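PDB 1VDH: muconolactone isomerase-like protein from Thermus thermophilus, which catalyses the final step of coproporphyrin-dependent heme biosynthesis, the peroxide-driven stepwise decarboxylation of iron-coproporphyrin III to heme b, as a homopentamer. Local coordinates for residues K149-Q154 against D195-V200; D155-L160 against D220-R225; L132-P137 against M184-G189. One frame throughout, in Å; residues are numbered along the deposited sequence.

Contact 1: K149-Q154 against D195-V200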
loop_
_atom_site.group_PDB
_atom_site.type_symbol
_atom_site.label_atom_id
_atom_site.label_comp_id
_atom_site.label_asym_id
_atom_site.label_seq_id
_atom_site.Cartn_x
_atom_site.Cartn_y
_atom_site.Cartn_z
ATOM N N LYS A 149 -9.835 -17.957 -1.371
ATOM C CA LYS A 149 -10.842 -18.583 -0.533
ATOM C C LYS A 149 -10.293 -18.323 0.865
ATOM O O LYS A 149 -9.135 -18.644 1.168
ATOM C CB LYS A 149 -10.968 -20.080 -0.820
ATOM C CG LYS A 149 -12.015 -20.415 -1.886
ATOM C CD LYS A 149 -13.431 -20.210 -1.362
ATOM C CE LYS A 149 -14.485 -20.693 -2.365
ATOM N NZ LYS A 149 -14.500 -19.896 -3.624
ATOM N N ARG A 150 -11.108 -17.673 1.686
ATOM C CA ARG A 150 -10.729 -17.294 3.037
ATOM C C ARG A 150 -10.231 -18.401 3.966
ATOM O O ARG A 150 -10.725 -19.531 3.940
ATOM C CB ARG A 150 -11.890 -16.538 3.688
ATOM C CG ARG A 150 -11.610 -16.001 5.079
ATOM C CD ARG A 150 -12.828 -15.282 5.638
ATOM N NE ARG A 150 -13.106 -14.024 4.944
ATOM C CZ ARG A 150 -14.221 -13.317 5.099
ATOM N NH1 ARG A 150 -14.380 -12.176 4.442
ATOM N NH2 ARG A 150 -15.189 -13.764 5.888
ATOM N N ARG A 151 -9.226 -18.045 4.767
ATOM C CA ARG A 151 -8.620 -18.925 5.760
ATOM C C ARG A 151 -8.453 -18.069 7.015
ATOM O O ARG A 151 -7.335 -17.790 7.444
ATOM C CB ARG A 151 -7.245 -19.430 5.287
ATOM C CG ARG A 151 -7.287 -20.382 4.089
ATOM C CD ARG A 151 -5.879 -20.782 3.638
ATOM N NE ARG A 151 -5.076 -19.612 3.270
ATOM C CZ ARG A 151 -4.009 -19.194 3.946
ATOM N NH1 ARG A 151 -3.350 -18.117 3.542
ATOM N NH2 ARG A 151 -3.592 -19.858 5.016
ATOM N N GLN A 152 -9.571 -17.606 7.568
ATOM C CA GLN A 152 -9.532 -16.756 8.758
ATOM C C GLN A 152 -10.475 -17.265 9.840
ATOM O O GLN A 152 -11.684 -17.383 9.615
ATOM C CB GLN A 152 -9.919 -15.313 8.402
ATOM C CG GLN A 152 -9.093 -14.649 7.296
ATOM C CD GLN A 152 -7.631 -14.419 7.670
ATOM O OE1 GLN A 152 -6.758 -14.409 6.804
ATOM N NE2 GLN A 152 -7.365 -14.222 8.959
ATOM N N GLY A 153 -9.917 -17.553 11.015
ATOM C CA GLY A 153 -10.708 -18.035 12.135
ATOM C C GLY A 153 -11.656 -19.174 11.805
ATOM O O GLY A 153 -11.236 -20.221 11.306
ATOM N N GLN A 154 -12.942 -18.948 12.066
ATOM C CA GLN A 154 -13.991 -19.939 11.821
ATOM C C GLN A 154 -14.353 -20.062 10.341
ATOM O O GLN A 154 -15.068 -20.983 9.945
ATOM C CB GLN A 154 -15.246 -19.591 12.631
ATOM C CG GLN A 154 -15.022 -19.474 14.134
ATOM C CD GLN A 154 -14.648 -20.794 14.782
ATOM O OE1 GLN A 154 -13.469 -21.142 14.880
ATOM N NE2 GLN A 154 -15.654 -21.535 15.237
ATOM N N ASP A 195 -0.362 -13.587 -7.346
ATOM C CA ASP A 195 -0.747 -13.115 -6.015
ATOM C C ASP A 195 -2.075 -13.556 -5.413
ATOM O O ASP A 195 -2.269 -13.434 -4.204
ATOM C CB ASP A 195 -0.611 -11.593 -5.954
ATOM C CG ASP A 195 0.812 -11.122 -6.238
ATOM O OD1 ASP A 195 1.704 -11.972 -6.458
ATOM O OD2 ASP A 195 1.035 -9.897 -6.244
ATOM N N TRP A 196 -2.983 -14.060 -6.246
ATOM C CA TRP A 196 -4.289 -14.530 -5.779
ATOM C C TRP A 196 -4.483 -15.972 -6.253
ATOM O O TRP A 196 -3.837 -16.407 -7.204
ATOM C CB TRP A 196 -5.413 -13.641 -6.322
ATOM C CG TRP A 196 -5.316 -12.194 -5.895
ATOM C CD1 TRP A 196 -4.498 -11.235 -6.424
ATOM C CD2 TRP A 196 -6.074 -11.549 -4.862
ATOM N NE1 TRP A 196 -4.698 -10.036 -5.785
ATOM C CE2 TRP A 196 -5.660 -10.198 -4.822
ATOM C CE3 TRP A 196 -7.065 -11.980 -3.966
ATOM C CZ2 TRP A 196 -6.202 -9.270 -3.919
ATOM C CZ3 TRP A 196 -7.607 -11.056 -3.064
ATOM C CH2 TRP A 196 -7.170 -9.718 -3.050
ATOM N N GLU A 197 -5.374 -16.701 -5.592
ATOM C CA GLU A 197 -5.627 -18.101 -5.924
ATOM C C GLU A 197 -6.381 -18.341 -7.226
ATOM O O GLU A 197 -6.146 -19.342 -7.902
ATOM C CB GLU A 197 -6.326 -18.785 -4.753
ATOM C CG GLU A 197 -5.435 -18.882 -3.522
ATOM C CD GLU A 197 -6.206 -19.085 -2.232
ATOM O OE1 GLU A 197 -5.552 -19.116 -1.173
ATOM O OE2 GLU A 197 -7.448 -19.208 -2.266
ATOM N N TRP A 198 -7.282 -17.429 -7.576
ATOM C CA TRP A 198 -8.045 -17.558 -8.815
ATOM C C TRP A 198 -8.211 -16.236 -9.535
ATOM O O TRP A 198 -8.132 -15.167 -8.934
ATOM C CB TRP A 198 -9.455 -18.113 -8.557
ATOM C CG TRP A 198 -9.495 -19.548 -8.134
ATOM C CD1 TRP A 198 -9.472 -20.649 -8.947
ATOM C CD2 TRP A 198 -9.542 -20.040 -6.791
ATOM N NE1 TRP A 198 -9.490 -21.796 -8.189
ATOM C CE2 TRP A 198 -9.533 -21.451 -6.863
ATOM C CE3 TRP A 198 -9.586 -19.424 -5.531
ATOM C CZ2 TRP A 198 -9.563 -22.260 -5.719
ATOM C CZ3 TRP A 198 -9.617 -20.230 -4.394
ATOM C CH2 TRP A 198 -9.604 -21.634 -4.498
ATOM N N GLY A 199 -8.422 -16.346 -10.840
ATOM C CA GLY A 199 -8.695 -15.201 -11.680
ATOM C C GLY A 199 -10.088 -15.496 -12.214
ATOM O O GLY A 199 -10.406 -16.655 -12.508
ATOM N N VAL A 200 -10.946 -14.483 -12.282
ATOM C CA VAL A 200 -12.300 -14.677 -12.792
ATOM C C VAL A 200 -12.617 -13.700 -13.920
ATOM O O VAL A 200 -12.459 -12.492 -13.761
ATOM C CB VAL A 200 -13.372 -14.483 -11.688
ATOM C CG1 VAL A 200 -14.767 -14.738 -12.263
ATOM C CG2 VAL A 200 -13.113 -15.420 -10.507
HETATM O O HOH W 1 -6.435 -18.508 1.170
#
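The backbones of Lys149 and Glu197 approach to 7.5 Å between their CA atoms, and the hydrogen bond that joins them runs from main chain to side chain. Lys149 N donates to Glu197 OE2 at 2.8 Å with a nearly straight N-H...O angle of 164°. It reaches the carboxylate oxygen on its syn side, somewhat out of the carboxylate plane. Beyond CG the Glu197 chain is extended, which carries the carboxylate across to the other segment. Its second oxygen works through a bridging water: this molecule donates to Glu197 OE1 (2.6 Å) and to Lys149 O (2.7 Å), and accepts from Arg151 NE in the guanidinium plane. The water thereby links the two charged groups, since Arg151 NE and Glu197 OE1 stay 4.5 Å apart, beyond a salt bridge. Glu197 and Trp198 form a classic beta bulge at the start of strand 198-204, which sets two successive residues opposite the single Met147 of antiparallel strand 141-152. Trp198 uses the far end of its six-membered ring, with CZ3 3.5 Å from Lys149 CG, while Lys149 N lies at the ring edge. Bends at chi2 (-72°) and chi4 leave Lys149 NZ 5.4 Å from that ring's centroid, at most a weak cation-pi attraction; Lys149 also has a cation-pi interaction with Trp157. Lys149 is predicted to bind the coproheme. Arg218 of a second subunit forms a salt bridge with Glu197 OE1, and Arg151 NH2 donates to Gly227 O of that second subunit.

Contact 2: D155-L160 against D220-R225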
loop_
_atom_site.group_PDB
_atom_site.type_symbol
_atom_site.label_atom_id
_atom_site.label_comp_id
_atom_site.label_asym_id
_atom_site.label_seq_id
_atom_site.Cartn_x
_atom_site.Cartn_y
_atom_site.Cartn_z
ATOM N N ASP A 155 -13.912 -19.097 9.541
ATOM C CA ASP A 155 -14.167 -19.117 8.108
ATOM C C ASP A 155 -12.898 -19.588 7.404
ATOM O O ASP A 155 -12.151 -18.782 6.846
ATOM C CB ASP A 155 -14.549 -17.722 7.596
ATOM C CG ASP A 155 -15.805 -17.170 8.251
ATOM O OD1 ASP A 155 -15.960 -15.933 8.257
ATOM O OD2 ASP A 155 -16.643 -17.958 8.740
ATOM N N ASN A 156 -12.622 -20.885 7.491
ATOM C CA ASN A 156 -11.443 -21.447 6.851
ATOM C C ASN A 156 -11.870 -22.492 5.831
ATOM O O ASN A 156 -12.123 -23.651 6.165
ATOM C CB ASN A 156 -10.478 -22.045 7.880
ATOM C CG ASN A 156 -9.088 -22.289 7.302
ATOM O OD1 ASN A 156 -8.079 -21.889 7.881
ATOM N ND2 ASN A 156 -9.036 -22.928 6.145
ATOM N N TRP A 157 -11.933 -22.062 4.576
ATOM C CA TRP A 157 -12.340 -22.912 3.467
ATOM C C TRP A 157 -11.510 -24.186 3.323
ATOM O O TRP A 157 -12.053 -25.279 3.142
ATOM C CB TRP A 157 -12.274 -22.108 2.165
ATOM C CG TRP A 157 -12.546 -22.910 0.928
ATOM C CD1 TRP A 157 -11.621 -23.425 0.065
ATOM C CD2 TRP A 157 -13.829 -23.254 0.395
ATOM N NE1 TRP A 157 -12.249 -24.061 -0.976
ATOM C CE2 TRP A 157 -13.605 -23.970 -0.800
ATOM C CE3 TRP A 157 -15.146 -23.022 0.809
ATOM C CZ2 TRP A 157 -14.652 -24.454 -1.592
ATOM C CZ3 TRP A 157 -16.190 -23.504 0.021
ATOM C CH2 TRP A 157 -15.934 -24.212 -1.167
ATOM N N TYR A 158 -10.193 -24.032 3.400
ATOM C CA TYR A 158 -9.277 -25.151 3.240
ATOM C C TYR A 158 -9.305 -26.219 4.334
ATOM O O TYR A 158 -8.800 -27.322 4.130
ATOM C CB TYR A 158 -7.856 -24.632 3.003
ATOM C CG TYR A 158 -7.700 -23.961 1.659
ATOM C CD1 TYR A 158 -7.350 -24.699 0.527
ATOM C CD2 TYR A 158 -7.922 -22.589 1.507
ATOM C CE1 TYR A 158 -7.228 -24.089 -0.729
ATOM C CE2 TYR A 158 -7.800 -21.972 0.264
ATOM C CZ TYR A 158 -7.453 -22.727 -0.851
ATOM O OH TYR A 158 -7.325 -22.119 -2.086
ATOM N N MET A 159 -9.904 -25.899 5.480
ATOM C CA MET A 159 -10.008 -26.859 6.579
ATOM C C MET A 159 -11.328 -27.632 6.541
ATOM O O MET A 159 -11.488 -28.635 7.233
ATOM C CB MET A 159 -9.864 -26.154 7.929
ATOM C CG MET A 159 -8.438 -25.781 8.295
ATOM S SD MET A 159 -7.349 -27.228 8.383
ATOM C CE MET A 159 -7.911 -27.968 9.932
ATOM N N LEU A 160 -12.264 -27.170 5.717
ATOM C CA LEU A 160 -13.572 -27.811 5.596
ATOM C C LEU A 160 -13.505 -29.186 4.949
ATOM O O LEU A 160 -12.567 -29.489 4.212
ATOM C CB LEU A 160 -14.507 -26.953 4.740
ATOM C CG LEU A 160 -15.010 -25.606 5.248
ATOM C CD1 LEU A 160 -15.792 -24.935 4.131
ATOM C CD2 LEU A 160 -15.883 -25.805 6.486
ATOM N N ASP A 220 -24.607 -15.921 -1.145
ATOM C CA ASP A 220 -24.450 -17.378 -1.037
ATOM C C ASP A 220 -23.414 -17.561 0.069
ATOM O O ASP A 220 -22.453 -16.794 0.137
ATOM C CB ASP A 220 -23.900 -17.984 -2.337
ATOM C CG ASP A 220 -24.877 -17.882 -3.503
ATOM O OD1 ASP A 220 -26.101 -17.830 -3.266
ATOM O OD2 ASP A 220 -24.410 -17.861 -4.666
ATOM N N GLU A 221 -23.592 -18.565 0.925
ATOM C CA GLU A 221 -22.650 -18.777 2.024
ATOM C C GLU A 221 -21.193 -18.892 1.579
ATOM O O GLU A 221 -20.298 -18.341 2.226
ATOM C CB GLU A 221 -23.044 -19.991 2.873
ATOM C CG GLU A 221 -22.170 -20.153 4.122
ATOM C CD GLU A 221 -22.684 -21.205 5.099
ATOM O OE1 GLU A 221 -23.829 -21.681 4.947
ATOM O OE2 GLU A 221 -21.934 -21.548 6.034
ATOM N N VAL A 222 -20.960 -19.573 0.458
ATOM C CA VAL A 222 -19.606 -19.745 -0.055
ATOM C C VAL A 222 -18.899 -18.404 -0.266
ATOM O O VAL A 222 -17.727 -18.259 0.078
ATOM C CB VAL A 222 -19.587 -20.585 -1.359
ATOM C CG1 VAL A 222 -20.353 -19.881 -2.476
ATOM C CG2 VAL A 222 -18.150 -20.871 -1.774
ATOM N N SER A 223 -19.623 -17.414 -0.786
ATOM C CA SER A 223 -19.043 -16.094 -1.013
ATOM C C SER A 223 -19.068 -15.242 0.256
ATOM O O SER A 223 -18.068 -14.626 0.616
ATOM C CB SER A 223 -19.782 -15.361 -2.139
ATOM O OG SER A 223 -19.774 -16.114 -3.343
ATOM N N ALA A 224 -20.217 -15.213 0.926
ATOM C CA ALA A 224 -20.382 -14.424 2.142
ATOM C C ALA A 224 -19.344 -14.728 3.221
ATOM O O ALA A 224 -18.801 -13.808 3.843
ATOM C CB ALA A 224 -21.797 -14.598 2.699
ATOM N N ARG A 225 -19.055 -16.010 3.425
ATOM C CA ARG A 225 -18.089 -16.422 4.440
ATOM C C ARG A 225 -16.669 -16.704 3.951
ATOM O O ARG A 225 -15.710 -16.480 4.692
ATOM C CB ARG A 225 -18.592 -17.664 5.194
ATOM C CG ARG A 225 -19.769 -17.420 6.131
ATOM C CD ARG A 225 -20.149 -18.690 6.894
ATOM N NE ARG A 225 -19.054 -19.188 7.728
ATOM C CZ ARG A 225 -19.094 -20.318 8.431
ATOM N NH1 ARG A 225 -20.178 -21.084 8.409
ATOM N NH2 ARG A 225 -18.050 -20.683 9.163
#
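The Arg225 guanidinium meets Asp155 at its edge, the carboxylate oxygen lying near the guanidinium plane, whereas the two flat groups themselves are turned 58° apart. The Trp157 indole meets Val222 obliquely, and on its own segment it sets CD1 4.0 Å above the centre of one face of the Tyr158 ring. The grip on Asp155 is side-on, with both nitrogens directed at a single oxygen: Arg225 NE donates to Asp155 OD2 at 2.9 Å and Arg225 NH2 to the same OD2 at 3.1 Å. NE approaches from above the carboxylate plane; NH2 comes nearly in line with the C-O bond. A bend at chi3 (61°) turns the otherwise extended Arg225 chain so that NH1 also reaches Glu221 OE2, 3.0 Å away, one helical turn earlier. Arg225 thus joins two acids whose nearest oxygens, Asp155 OD2 and Glu221 OE2, remain 6.9 Å apart, and its charge probably eases their mutual repulsion. A leucine in place of Arg225 would probably leave both carboxylates without this cationic mate and Asp155 OD2 without its two donors. Beside the network, Val222 CG2 touches Trp157 CZ3 at 3.7 Å. Val222 also packs on Lys149 and on His172 of helix 162-177, the predicted axial iron ligand, while Trp157 stacks edge-to-face with Tyr226. The contact therefore joins short strand 155-156 and the 3-10 turn after it to the short helix 221-226, next to strand 141-152 and helix 162-177.

Contact 3: L132-P137 against M184-G189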
loop_
_atom_site.group_PDB
_atom_site.type_symbol
_atom_site.label_atom_id
_atom_site.label_comp_id
_atom_site.label_asym_id
_atom_site.label_seq_id
_atom_site.Cartn_x
_atom_site.Cartn_y
_atom_site.Cartn_z
ATOM N N LEU A 132 -11.946 -26.148 -21.180
ATOM C CA LEU A 132 -10.503 -26.119 -20.945
ATOM C C LEU A 132 -9.830 -25.132 -21.893
ATOM O O LEU A 132 -8.801 -24.547 -21.567
ATOM C CB LEU A 132 -9.891 -27.508 -21.151
ATOM C CG LEU A 132 -10.288 -28.602 -20.157
ATOM C CD1 LEU A 132 -9.729 -29.952 -20.611
ATOM C CD2 LEU A 132 -9.775 -28.242 -18.770
ATOM N N THR A 133 -10.447 -24.924 -23.051
ATOM C CA THR A 133 -9.917 -24.022 -24.066
ATOM C C THR A 133 -10.971 -22.997 -24.488
ATOM O O THR A 133 -11.341 -22.916 -25.662
ATOM C CB THR A 133 -9.448 -24.828 -25.297
ATOM O OG1 THR A 133 -10.541 -25.610 -25.800
ATOM C CG2 THR A 133 -8.318 -25.765 -24.909
ATOM N N PRO A 134 -11.392 -22.133 -23.549
ATOM C CA PRO A 134 -12.407 -21.116 -23.838
ATOM C C PRO A 134 -11.945 -19.995 -24.761
ATOM O O PRO A 134 -10.873 -19.411 -24.570
ATOM C CB PRO A 134 -12.750 -20.585 -22.446
ATOM C CG PRO A 134 -11.409 -20.603 -21.759
ATOM C CD PRO A 134 -10.838 -21.952 -22.190
ATOM N N ARG A 135 -12.746 -19.722 -25.783
ATOM C CA ARG A 135 -12.446 -18.646 -26.718
ATOM C C ARG A 135 -13.057 -17.368 -26.178
ATOM O O ARG A 135 -14.167 -17.382 -25.649
ATOM C CB ARG A 135 -13.027 -18.933 -28.105
ATOM C CG ARG A 135 -12.095 -19.678 -29.042
ATOM C CD ARG A 135 -11.815 -21.096 -28.567
ATOM N NE ARG A 135 -11.107 -21.863 -29.589
ATOM C CZ ARG A 135 -10.782 -23.148 -29.479
ATOM N NH1 ARG A 135 -10.144 -23.754 -30.475
ATOM N NH2 ARG A 135 -11.068 -23.819 -28.370
ATOM N N VAL A 136 -12.320 -16.270 -26.301
ATOM C CA VAL A 136 -12.783 -14.967 -25.838
ATOM C C VAL A 136 -13.838 -14.428 -26.811
ATOM O O VAL A 136 -13.583 -14.334 -28.013
ATOM C CB VAL A 136 -11.601 -13.971 -25.774
ATOM C CG1 VAL A 136 -12.085 -12.603 -25.385
ATOM C CG2 VAL A 136 -10.550 -14.464 -24.793
ATOM N N PRO A 137 -15.044 -14.090 -26.310
ATOM C CA PRO A 137 -16.106 -13.565 -27.179
ATOM C C PRO A 137 -15.707 -12.251 -27.854
ATOM O O PRO A 137 -14.931 -11.461 -27.304
ATOM C CB PRO A 137 -17.304 -13.427 -26.228
ATOM C CG PRO A 137 -16.682 -13.305 -24.877
ATOM C CD PRO A 137 -15.533 -14.270 -24.931
ATOM N N MET A 184 -21.154 -15.253 -19.363
ATOM C CA MET A 184 -20.238 -16.370 -19.598
ATOM C C MET A 184 -19.175 -16.234 -18.515
ATOM O O MET A 184 -18.793 -15.116 -18.164
ATOM C CB MET A 184 -19.559 -16.242 -20.963
ATOM C CG MET A 184 -20.494 -16.332 -22.148
ATOM S SD MET A 184 -19.642 -15.905 -23.669
ATOM C CE MET A 184 -18.240 -17.070 -23.590
ATOM N N GLN A 185 -18.672 -17.356 -18.012
ATOM C CA GLN A 185 -17.669 -17.321 -16.954
ATOM C C GLN A 185 -16.461 -18.207 -17.218
ATOM O O GLN A 185 -16.602 -19.363 -17.618
ATOM C CB GLN A 185 -18.304 -17.724 -15.620
ATOM C CG GLN A 185 -17.337 -17.732 -14.438
ATOM C CD GLN A 185 -17.978 -18.244 -13.159
ATOM O OE1 GLN A 185 -18.201 -19.442 -13.000
ATOM N NE2 GLN A 185 -18.270 -17.333 -12.237
ATOM N N VAL A 186 -15.273 -17.647 -17.011
ATOM C CA VAL A 186 -14.033 -18.395 -17.170
ATOM C C VAL A 186 -13.261 -18.262 -15.872
ATOM O O VAL A 186 -12.904 -17.153 -15.461
ATOM C CB VAL A 186 -13.155 -17.879 -18.334
ATOM C CG1 VAL A 186 -11.818 -18.634 -18.353
ATOM C CG2 VAL A 186 -13.869 -18.067 -19.657
ATOM N N ILE A 187 -13.066 -19.393 -15.202
ATOM C CA ILE A 187 -12.329 -19.444 -13.947
ATOM C C ILE A 187 -10.936 -19.996 -14.238
ATOM O O ILE A 187 -10.792 -20.999 -14.938
ATOM C CB ILE A 187 -13.008 -20.380 -12.921
ATOM C CG1 ILE A 187 -14.436 -19.918 -12.635
ATOM C CG2 ILE A 187 -12.198 -20.424 -11.621
ATOM C CD1 ILE A 187 -15.179 -20.816 -11.657
ATOM N N SER A 188 -9.917 -19.320 -13.718
ATOM C CA SER A 188 -8.535 -19.748 -13.896
ATOM C C SER A 188 -7.847 -19.752 -12.541
ATOM O O SER A 188 -8.161 -18.931 -11.678
ATOM C CB SER A 188 -7.799 -18.824 -14.865
ATOM O OG SER A 188 -7.820 -17.481 -14.414
ATOM N N GLY A 189 -6.936 -20.701 -12.347
ATOM C CA GLY A 189 -6.233 -20.804 -11.082
ATOM C C GLY A 189 -4.829 -20.240 -11.155
ATOM O O GLY A 189 -4.114 -20.469 -12.128
#
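Pro134 and Val186 form the closer of two apolar pairs by which the loop between strands 102-116 and 141-152 lies over strand 184-189, one of the antiparallel strands of the chlorite dismutase-type alpha-beta barrel. The loop segment has no regular helix or strand and makes no hydrogen bond to the strand; the contact across the segments is apolar, proline rings against Val186 and Met184. Here Pro134 CB is 3.9 Å from Val186 CG2, and Pro134 CG is 4.0 Å from Val186 CG1, which rests these two ring carbons across both valine methyls. With CG1 anti to the backbone N (chi1 175°) and CG2 anti to the carbonyl carbon, Val186 directs this methyl pair at the loop. Leu79 of strand 74-80 also touches Pro134, while Phe203 of strand 198-204 touches both Val186 and Pro137. The second pair is slightly wider and more open to solvent, since Met184 is exposed. Its sulfur end meets Pro137 tip to tip: SD is 4.1 Å from Pro137 CG, and CE is 4.1 Å from Pro137 CD. A bend at chi3 (55°) sets the methyl toward the ring. The long Met184 side chain spans a CA separation from Pro137 of 9.1 Å, against 7.4 Å between the CA atoms of Pro134 and Val186. Between these two strand residues stands Gln185, predicted to bind the coproheme; it makes no contact with the loop segment and packs on Leu202. Between the prolines, Val136 points away from the strand and packs on Leu77, Leu79 and Tyr65, while Arg135 folds back along its own segment, its NH2 donating to Thr133 O at 2.9 Å with an N-H...O angle of 142°.

How the contacts relate
Along the chain the six segments come in the order 132-137, 149-154, 155-160, 184-189, 195-200 and 220-225, so each contact interleaves with the other two. Contacts 1 and 2 lie closest, with centres 9 Å apart: strands 141-152 and 155-156 are neighbours in the sheet, and Trp157 N probably hydrogen-bonds to Arg150 O. Contact 3 is about 20 Å from contact 1 and about 24 Å from contact 2, centre to centre, but strands 184-189 and 198-204 pair directly, through Gly199 N and Ser188 O. Each contact has at least one segment on the same curled antiparallel sheet. All three hold a predicted coproheme-site residue, and contacts 1 and 2 also meet neighbouring subunits of the pentamer.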